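Local coordinates for protein dihydrodipicolinate synthase (PDB 1XKY) that probably catalyses the condensation of pyruvate with aspartate semialdehyde, a step of bacterial lysine biosynthesis, at residues 20-24 with 274-278; 257-262 with 281-285. Numbering follows the deposited sequence.

Contact 1. Residues 20-24 with 274-278; sequences MVTPF and VGSVR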
ATOM      1  N   MET A  20      13.965 -25.682   1.542  1.00 13.89           N
ATOM      2  CA  MET A  20      13.754 -26.875   0.736  1.00 13.70           C
ATOM      3  C   MET A  20      12.286 -27.230   0.557  1.00 13.45           C
ATOM      4  O   MET A  20      11.520 -27.246   1.516  1.00 13.25           O
ATOM      5  CB  MET A  20      14.477 -28.064   1.369  1.00 13.74           C
ATOM      6  CG  MET A  20      14.654 -29.221   0.440  1.00 14.80           C
ATOM      7  SD  MET A  20      15.442 -30.614   1.249  1.00 19.12           S
ATOM      8  CE  MET A  20      14.193 -31.101   2.425  1.00 17.99           C
ATOM      9  N   VAL A  21      11.910 -27.542  -0.680  1.00 13.39           N
ATOM     10  CA  VAL A  21      10.605 -28.119  -0.970  1.00 13.61           C
ATOM     11  C   VAL A  21      10.464 -29.505  -0.334  1.00 13.79           C
ATOM     12  O   VAL A  21      11.453 -30.180  -0.036  1.00 13.30           O
ATOM     13  CB  VAL A  21      10.317 -28.200  -2.511  1.00 13.63           C
ATOM     14  CG1 VAL A  21      10.370 -26.819  -3.133  1.00 12.76           C
ATOM     15  CG2 VAL A  21      11.291 -29.162  -3.223  1.00 13.42           C
ATOM     16  N   THR A  22       9.224 -29.918  -0.111  1.00 14.44           N
ATOM     17  CA  THR A  22       8.938 -31.258   0.399  1.00 14.53           C
ATOM     18  C   THR A  22       8.416 -32.129  -0.752  1.00 14.71           C
ATOM     19  O   THR A  22       7.278 -31.937  -1.210  1.00 14.74           O
ATOM     20  CB  THR A  22       7.910 -31.219   1.544  1.00 14.52           C
ATOM     21  OG1 THR A  22       8.382 -30.360   2.590  1.00 14.51           O
ATOM     22  CG2 THR A  22       7.686 -32.619   2.112  1.00 14.26           C
ATOM     23  N   PRO A  23       9.256 -33.053  -1.259  1.00 15.14           N
ATOM     24  CA  PRO A  23       8.789 -33.944  -2.323  1.00 15.45           C
ATOM     25  C   PRO A  23       7.589 -34.805  -1.922  1.00 15.73           C
ATOM     26  O   PRO A  23       7.575 -35.379  -0.827  1.00 15.45           O
ATOM     27  CB  PRO A  23      10.016 -34.829  -2.613  1.00 15.43           C
ATOM     28  CG  PRO A  23      11.177 -34.039  -2.139  1.00 15.41           C
ATOM     29  CD  PRO A  23      10.683 -33.278  -0.949  1.00 14.61           C
ATOM     30  N   PHE A  24       6.597 -34.876  -2.808  1.00 16.67           N
ATOM     31  CA  PHE A  24       5.436 -35.746  -2.624  1.00 17.44           C
ATOM     32  C   PHE A  24       5.368 -36.798  -3.723  1.00 18.49           C
ATOM     33  O   PHE A  24       5.775 -36.563  -4.876  1.00 18.75           O
ATOM     34  CB  PHE A  24       4.117 -34.954  -2.618  1.00 17.43           C
ATOM     35  CG  PHE A  24       4.001 -33.935  -1.505  1.00 16.31           C
ATOM     36  CD1 PHE A  24       3.551 -32.644  -1.775  1.00 15.96           C
ATOM     37  CD2 PHE A  24       4.328 -34.258  -0.193  1.00 16.97           C
ATOM     38  CE1 PHE A  24       3.435 -31.692  -0.756  1.00 14.28           C
ATOM     39  CE2 PHE A  24       4.205 -33.309   0.834  1.00 14.77           C
ATOM     40  CZ  PHE A  24       3.760 -32.033   0.546  1.00 14.79           C
ATOM     41  N   VAL A 274       9.966 -33.893  -7.901  1.00 22.84           N
ATOM     42  CA  VAL A 274       9.628 -33.832  -6.489  1.00 21.39           C
ATOM     43  C   VAL A 274       8.100 -33.777  -6.308  1.00 20.60           C
ATOM     44  O   VAL A 274       7.602 -33.368  -5.256  1.00 19.64           O
ATOM     45  CB  VAL A 274      10.308 -32.616  -5.794  1.00 21.30           C
ATOM     46  CG1 VAL A 274      11.807 -32.793  -5.774  1.00 20.93           C
ATOM     47  CG2 VAL A 274       9.953 -31.308  -6.478  1.00 20.72           C
ATOM     48  N   GLY A 275       7.371 -34.182  -7.349  1.00 19.52           N
ATOM     49  CA  GLY A 275       5.915 -34.284  -7.298  1.00 19.31           C
ATOM     50  C   GLY A 275       5.190 -32.954  -7.346  1.00 18.94           C
ATOM     51  O   GLY A 275       5.763 -31.926  -7.726  1.00 19.33           O
ATOM     52  N   SER A 276       3.930 -32.987  -6.929  1.00 18.31           N
ATOM     53  CA  SER A 276       3.053 -31.835  -6.992  1.00 17.82           C
ATOM     54  C   SER A 276       2.888 -31.172  -5.618  1.00 17.20           C
ATOM     55  O   SER A 276       3.762 -31.299  -4.761  1.00 17.06           O
ATOM     56  CB  SER A 276       1.708 -32.261  -7.560  1.00 17.72           C
ATOM     57  OG  SER A 276       1.015 -31.138  -8.044  1.00 18.42           O
ATOM     58  N   VAL A 277       1.766 -30.473  -5.433  1.00 16.70           N
ATOM     59  CA  VAL A 277       1.489 -29.689  -4.236  1.00 16.33           C
ATOM     60  C   VAL A 277       0.145 -30.073  -3.647  1.00 16.25           C
ATOM     61  O   VAL A 277      -0.677 -30.710  -4.310  1.00 16.05           O
ATOM     62  CB  VAL A 277       1.490 -28.160  -4.520  1.00 16.11           C
ATOM     63  CG1 VAL A 277       2.910 -27.656  -4.751  1.00 16.07           C
ATOM     64  CG2 VAL A 277       0.554 -27.807  -5.700  1.00 14.91           C
ATOM     65  N   ARG A 278      -0.069 -29.687  -2.391  1.00 15.87           N
ATOM     66  CA  ARG A 278      -1.329 -29.989  -1.707  1.00 15.40           C
ATOM     67  C   ARG A 278      -2.234 -28.776  -1.692  1.00 14.92           C
ATOM     68  O   ARG A 278      -1.768 -27.658  -1.508  1.00 14.22           O
ATOM     69  CB  ARG A 278      -1.066 -30.441  -0.277  1.00 15.21           C
ATOM     70  CG  ARG A 278      -0.302 -31.734  -0.188  1.00 16.03           C
ATOM     71  CD  ARG A 278      -0.181 -32.186   1.233  1.00 16.87           C
ATOM     72  NE  ARG A 278       0.602 -33.408   1.364  1.00 18.30           N
ATOM     73  CZ  ARG A 278       0.927 -33.958   2.531  1.00 20.53           C
ATOM     74  NH1 ARG A 278       0.550 -33.387   3.666  1.00 20.27           N
ATOM     75  NH2 ARG A 278       1.639 -35.079   2.572  1.00 21.25           N
TER

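Contact 2. Residues 257-262 with 281-285; sequences APSPTP and LLPLT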
ATOM      1  N   ALA A 257       3.341 -17.924 -10.096  1.00 21.08           N
ATOM      2  CA  ALA A 257       2.254 -18.655  -9.473  1.00 20.52           C
ATOM      3  C   ALA A 257       2.663 -18.878  -8.018  1.00 20.08           C
ATOM      4  O   ALA A 257       3.834 -18.678  -7.668  1.00 19.98           O
ATOM      5  CB  ALA A 257       2.013 -19.983 -10.194  1.00 20.49           C
ATOM      6  N   PRO A 258       1.712 -19.286  -7.185  1.00 19.54           N
ATOM      7  CA  PRO A 258       1.971 -19.484  -5.756  1.00 18.96           C
ATOM      8  C   PRO A 258       3.108 -20.472  -5.519  1.00 18.57           C
ATOM      9  O   PRO A 258       2.998 -21.640  -5.891  1.00 17.25           O
ATOM     10  CB  PRO A 258       0.653 -20.067  -5.243  1.00 19.01           C
ATOM     11  CG  PRO A 258      -0.377 -19.510  -6.161  1.00 19.45           C
ATOM     12  CD  PRO A 258       0.279 -19.409  -7.510  1.00 19.82           C
ATOM     13  N   SER A 259       4.189 -20.002  -4.903  1.00 18.78           N
ATOM     14  CA  SER A 259       5.276 -20.879  -4.485  1.00 18.74           C
ATOM     15  C   SER A 259       4.815 -21.854  -3.408  1.00 18.55           C
ATOM     16  O   SER A 259       4.125 -21.469  -2.464  1.00 19.04           O
ATOM     17  CB  SER A 259       6.462 -20.057  -3.979  1.00 18.94           C
ATOM     18  OG  SER A 259       7.580 -20.886  -3.713  1.00 18.97           O
ATOM     19  N   PRO A 260       5.200 -23.117  -3.556  1.00 17.64           N
ATOM     20  CA  PRO A 260       6.479 -23.464  -4.183  1.00 17.07           C
ATOM     21  C   PRO A 260       6.282 -24.114  -5.548  1.00 16.55           C
ATOM     22  O   PRO A 260       7.185 -24.786  -6.048  1.00 16.42           O
ATOM     23  CB  PRO A 260       7.081 -24.472  -3.204  1.00 16.81           C
ATOM     24  CG  PRO A 260       5.903 -25.110  -2.560  1.00 17.04           C
ATOM     25  CD  PRO A 260       4.853 -24.039  -2.460  1.00 17.83           C
ATOM     26  N   THR A 261       5.109 -23.914  -6.141  1.00 16.54           N
ATOM     27  CA  THR A 261       4.631 -24.784  -7.207  1.00 16.16           C
ATOM     28  C   THR A 261       5.497 -24.654  -8.457  1.00 15.72           C
ATOM     29  O   THR A 261       5.777 -25.642  -9.135  1.00 15.53           O
ATOM     30  CB  THR A 261       3.163 -24.469  -7.545  1.00 16.30           C
ATOM     31  OG1 THR A 261       2.340 -24.729  -6.401  1.00 16.02           O
ATOM     32  CG2 THR A 261       2.634 -25.445  -8.586  1.00 16.82           C
ATOM     33  N   PRO A 262       5.916 -23.429  -8.755  1.00 15.38           N
ATOM     34  CA  PRO A 262       6.882 -23.188  -9.834  1.00 15.32           C
ATOM     35  C   PRO A 262       8.264 -23.842  -9.644  1.00 15.23           C
ATOM     36  O   PRO A 262       8.787 -24.443 -10.586  1.00 15.43           O
ATOM     37  CB  PRO A 262       6.981 -21.652  -9.879  1.00 15.13           C
ATOM     38  CG  PRO A 262       5.688 -21.181  -9.305  1.00 15.26           C
ATOM     39  CD  PRO A 262       5.391 -22.164  -8.213  1.00 15.56           C
ATOM     40  N   LEU A 281      -3.023 -25.187  -2.765  1.00 15.09           N
ATOM     41  CA  LEU A 281      -2.127 -24.964  -3.901  1.00 15.08           C
ATOM     42  C   LEU A 281      -2.475 -25.952  -5.012  1.00 14.95           C
ATOM     43  O   LEU A 281      -2.972 -27.044  -4.742  1.00 14.72           O
ATOM     44  CB  LEU A 281      -0.654 -25.109  -3.489  1.00 15.10           C
ATOM     45  CG  LEU A 281      -0.181 -24.248  -2.307  1.00 15.16           C
ATOM     46  CD1 LEU A 281       1.272 -24.494  -2.009  1.00 15.27           C
ATOM     47  CD2 LEU A 281      -0.429 -22.779  -2.563  1.00 15.80           C
ATOM     48  N   LEU A 282      -2.206 -25.552  -6.247  1.00 15.31           N
ATOM     49  CA  LEU A 282      -2.509 -26.355  -7.429  1.00 15.77           C
ATOM     50  C   LEU A 282      -1.295 -26.508  -8.334  1.00 16.12           C
ATOM     51  O   LEU A 282      -0.386 -25.676  -8.305  1.00 16.24           O
ATOM     52  CB  LEU A 282      -3.637 -25.700  -8.238  1.00 15.42           C
ATOM     53  CG  LEU A 282      -5.052 -25.639  -7.655  1.00 15.64           C
ATOM     54  CD1 LEU A 282      -5.974 -24.865  -8.579  1.00 15.68           C
ATOM     55  CD2 LEU A 282      -5.610 -27.013  -7.413  1.00 15.06           C
ATOM     56  N   PRO A 283      -1.290 -27.558  -9.176  1.00 17.08           N
ATOM     57  CA  PRO A 283      -0.295 -27.626 -10.245  1.00 17.24           C
ATOM     58  C   PRO A 283      -0.368 -26.420 -11.178  1.00 17.15           C
ATOM     59  O   PRO A 283      -1.432 -25.832 -11.345  1.00 16.98           O
ATOM     60  CB  PRO A 283      -0.687 -28.889 -11.026  1.00 17.19           C
ATOM     61  CG  PRO A 283      -1.540 -29.664 -10.136  1.00 17.56           C
ATOM     62  CD  PRO A 283      -2.177 -28.734  -9.168  1.00 17.13           C
ATOM     63  N   LEU A 284       0.760 -26.075 -11.780  1.00 17.65           N
ATOM     64  CA  LEU A 284       0.798 -25.074 -12.840  1.00 18.39           C
ATOM     65  C   LEU A 284      -0.130 -25.487 -13.978  1.00 18.80           C
ATOM     66  O   LEU A 284      -0.228 -26.672 -14.303  1.00 19.03           O
ATOM     67  CB  LEU A 284       2.223 -24.933 -13.386  1.00 18.54           C
ATOM     68  CG  LEU A 284       3.142 -23.834 -12.854  1.00 19.12           C
ATOM     69  CD1 LEU A 284       3.074 -23.713 -11.383  1.00 20.49           C
ATOM     70  CD2 LEU A 284       4.570 -24.099 -13.311  1.00 19.86           C
ATOM     71  N   THR A 285      -0.812 -24.518 -14.579  1.00 19.54           N
ATOM     72  CA  THR A 285      -1.515 -24.766 -15.826  1.00 19.98           C
ATOM     73  C   THR A 285      -0.474 -25.018 -16.902  1.00 20.31           C
ATOM     74  O   THR A 285       0.720 -24.763 -16.700  1.00 19.92           O
ATOM     75  CB  THR A 285      -2.419 -23.587 -16.260  1.00 20.08           C
ATOM     76  OG1 THR A 285      -1.628 -22.424 -16.530  1.00 19.61           O
ATOM     77  CG2 THR A 285      -3.430 -23.275 -15.192  1.00 20.68           C
TER

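Contact 1. Residues 20-24 with 274-278
Phe-24 is the centre of this contact, and Val-274 and Arg-278 are its main partners. Phe-24 N donates a hydrogen bond to Val-274 O at 3.0 Å. The same carbonyl takes a CA-H...O contact from Pro-23 CA at 3.2 Å. Beside this polar link, Val-274 packs on apolar neighbours: its CB is 3.9 Å from Pro-23 CB, and its CG2 is 4.1 Å from Val-21 CG2. One face of the Phe-24 ring carries the guanidinium of Arg-278. The planes lie at 18° with centres 4.3 Å apart, an off-centre cation-pi stack. Arg-278 is also held by a salt bridge to Glu-66 and a hydrogen bond to Thr-61 O. Gly-275 CA approaches Phe-24 O at 3.3 Å, where a CB would clash; its positive phi also suits glycine. In this TIM barrel, the arrangement joins the loop after the first strand, 16-19, to the loop between the C-terminal helices 261-269 and 286-297.

Contact 2. Residues 257-262 with 281-285
Leu-281 points at the turn before helix 261-269 and packs on two of its prolines. Its CD1 is 3.6 Å from Pro-260 CD, and its CD2 is 4.0 Å from Pro-258 CB. A cis peptide bond precedes Pro-260, which sits at the N-cap of that helix. Leu-281 also packs on Asn-119 of a neighbouring subunit. Leu-282 takes part mainly through its backbone. Its O is only 3.0 Å from Thr-261 CG2 and accepts at most a weak hydrogen bond from Thr-261 OG1, at 3.5 Å. The end of its side chain leads away, and the residue packs on Gly-125 of the neighbouring subunit. The CA-to-CB bond of Pro-283 points away, but its CA is 4.0 Å from Thr-261 CG2. The end of Leu-284 comes nearer to 257-262. Its CD1 lies 3.3 Å from Thr-261 CG2, 4.1 Å from Ala-257 CB and 4.2 Å from Pro-262 CG. Thr-285 stays out of reach. It is the N-cap of helix 286-297, and its N bonds to Glu-288, consistent with a capping box. The chemistry therefore implies that close packing of leucine methyl groups against proline rings, Ala-257 CB and the Thr-261 methyl group, rather than strong polar bonds, joins these segments.

Contacts 1 and 2 adjoin, with centres about 11 Å apart, and their segments alternate along the chain. The bridge is the run from 274-278 to 281-285. Val-277 faces away from segment 20-24 and meets contact 2: its CG1 is 3.4 Å from Thr-261 OG1, and its CG2 is 3.5 Å from Leu-282 C. Ser-276 OG lies 3.6 Å from Pro-283 CG. Lys-264, on helix 261-269, hydrogen-bonds to Thr-22 O and Ser-276 O, tying that helix to both sides of contact 1. The potassium sites use other residues, including Ser-163 and Ile-185. Segment 20-24 leaves the C-terminal end of a barrel strand, the end where TIM-barrel enzymes carry their active sites.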